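Local coordinates for protein restriction endonuclease THAI (PDB 3NDH) that cleaves DNA as a restriction endonuclease, intercalating into its specific site without flipping bases out, at residues T117-A120 and T121-R124. Residues are numbered along the deposited sequence; the frame is centred on the assembly and turned at random.
Sequences TVDA and TKAR. With nucleotides of chain C.
The flat carboxylate of Asp119 sits across the start of helix 120-129 and meets Lys122 at its edge: Lys122 N gives a nearly straight hydrogen bond to Asp119 OD2 at 2.9 Å. The N-H arrives on the anti side of that oxygen, only 15° out of the carboxylate plane. Beyond OD2 and displaced to one side of the plane lie the first side-chain carbons of Lys122, with Lys122 CG 3.4 Å from Asp119 OD2. On the opposite side of that plane lie the backbone N of Thr121 and a water that donates to Asp119 OD1 (2.8 Å) while accepting from Thr121 N. OD1 also takes a hydrogen bond from Gly176 N of the second subunit, so the same carboxylate serves the helix end and the dimer interface. Asp119 can reach back over the first turn because chi1 of 177° swings its CG to the side of CA away from the backbone N, which is the N-cap arrangement. Its carbonyl takes part too: Ala123 N reaches Asp119 O at 2.8 Å, and one residue on Arg124 N bonds to Ala120 O at 3.0 Å, which sets the helical repeat going. Next to the cap, Thr117 CG2 packs on Lys122 CB at 3.6 Å, the two side chains crossing at a slant. Bends at chi2 and chi3 then carry the lysine away from the cap, and its NZ hydrogen-bonds to OP1 of nucleotide DA4 of chain C (3.2 Å). Were Asp119 an alanine, Lys122 N would probably lose its capping acceptor, and Gly176 N of the second subunit its partner on this side chain. The positive end of the helix dipole would be expected to favour the charged carboxylate; helix start, subunit interface and phosphate contact are thus tied together within a single turn.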
loop_
_atom_site.group_PDB
_atom_site.type_symbol
_atom_site.label_atom_id
_atom_site.label_comp_id
_atom_site.label_asym_id
_atom_site.label_seq_id
_atom_site.Cartn_x
_atom_site.Cartn_y
_atom_site.Cartn_z
ATOM N N THR A 117 -5.517 7.890 10.604
ATOM C CA THR A 117 -6.488 8.949 10.556
ATOM C C THR A 117 -5.819 10.312 10.710
ATOM O O THR A 117 -5.048 10.512 11.654
ATOM C CB THR A 117 -7.470 8.784 11.702
ATOM O OG1 THR A 117 -8.195 7.591 11.498
ATOM C CG2 THR A 117 -8.446 9.966 11.766
ATOM N N VAL A 118 -6.083 11.217 9.768
ATOM C CA VAL A 118 -5.543 12.575 9.791
ATOM C C VAL A 118 -6.609 13.629 10.136
ATOM O O VAL A 118 -6.283 14.657 10.730
ATOM C CB VAL A 118 -4.859 12.914 8.449
ATOM C CG1 VAL A 118 -4.465 14.373 8.406
ATOM C CG2 VAL A 118 -3.638 12.038 8.271
ATOM N N ASP A 119 -7.874 13.361 9.811
ATOM C CA ASP A 119 -8.946 14.287 10.163
ATOM C C ASP A 119 -8.818 14.704 11.623
ATOM O O ASP A 119 -8.722 13.859 12.526
ATOM C CB ASP A 119 -10.326 13.681 9.930
ATOM C CG ASP A 119 -11.439 14.620 10.356
ATOM O OD1 ASP A 119 -11.776 15.557 9.592
ATOM O OD2 ASP A 119 -11.984 14.428 11.447
ATOM N N ALA A 120 -8.849 16.012 11.871
ATOM C CA ALA A 120 -8.542 16.533 13.206
ATOM C C ALA A 120 -9.555 16.054 14.244
ATOM O O ALA A 120 -9.191 15.664 15.348
ATOM C CB ALA A 120 -8.464 18.066 13.198
ATOM N N THR A 121 -10.836 16.109 13.891
ATOM C CA THR A 121 -11.904 15.714 14.803
ATOM C C THR A 121 -11.810 14.230 15.140
ATOM O O THR A 121 -11.841 13.843 16.305
ATOM C CB THR A 121 -13.289 16.044 14.191
ATOM O OG1 THR A 121 -13.362 17.443 13.901
ATOM C CG2 THR A 121 -14.422 15.678 15.133
ATOM N N LYS A 122 -11.691 13.393 14.114
ATOM C CA LYS A 122 -11.572 11.945 14.333
ATOM C C LYS A 122 -10.283 11.570 15.096
ATOM O O LYS A 122 -10.299 10.676 15.940
ATOM C CB LYS A 122 -11.641 11.197 13.007
ATOM C CG LYS A 122 -12.979 11.272 12.264
ATOM C CD LYS A 122 -14.096 10.522 12.953
ATOM C CE LYS A 122 -13.912 9.023 12.918
ATOM N NZ LYS A 122 -15.168 8.332 13.349
ATOM N N ALA A 123 -9.180 12.262 14.813
ATOM C CA ALA A 123 -7.931 12.044 15.554
ATOM C C ALA A 123 -8.078 12.346 17.046
ATOM O O ALA A 123 -7.590 11.594 17.881
ATOM C CB ALA A 123 -6.802 12.861 14.952
ATOM N N ARG A 124 -8.747 13.439 17.380
ATOM C CA ARG A 124 -8.965 13.784 18.784
ATOM C C ARG A 124 -9.914 12.787 19.453
ATOM O O ARG A 124 -9.747 12.454 20.621
ATOM C CB ARG A 124 -9.471 15.221 18.915
ATOM C CG ARG A 124 -9.630 15.688 20.351
ATOM C CD ARG A 124 -9.246 17.152 20.510
ATOM N NE ARG A 124 -7.790 17.329 20.614
ATOM C CZ ARG A 124 -7.125 17.642 21.729
ATOM N NH1 ARG A 124 -5.805 17.782 21.689
ATOM N NH2 ARG A 124 -7.755 17.823 22.887
ATOM P P DA C 4 -16.569 7.941 9.517
ATOM O OP1 DA C 4 -17.044 8.583 10.769
ATOM O OP2 DA C 4 -15.719 8.712 8.577
ATOM O "O5'" DA C 4 -15.807 6.601 9.900
ATOM C "C5'" DA C 4 -16.519 5.490 10.423
ATOM C "C4'" DA C 4 -15.979 4.212 9.826
ATOM O "O4'" DA C 4 -16.394 4.024 8.461
ATOM C "C3'" DA C 4 -14.466 4.174 9.752
ATOM O "O3'" DA C 4 -13.945 3.900 11.039
ATOM C "C2'" DA C 4 -14.246 3.045 8.770
ATOM C "C1'" DA C 4 -15.370 3.310 7.762
ATOM N N9 DA C 4 -14.999 4.102 6.593
ATOM C C8 DA C 4 -15.058 5.467 6.439
ATOM N N7 DA C 4 -14.717 5.880 5.245
ATOM C C5 DA C 4 -14.398 4.710 4.564
ATOM C C6 DA C 4 -13.971 4.471 3.246
ATOM N N6 DA C 4 -13.815 5.425 2.325
ATOM N N1 DA C 4 -13.718 3.191 2.898
ATOM C C2 DA C 4 -13.899 2.227 3.814
ATOM N N3 DA C 4 -14.304 2.328 5.073
ATOM C C4 DA C 4 -14.544 3.615 5.391
HETATM O O HOH W 1 -12.026 17.656 11.425
#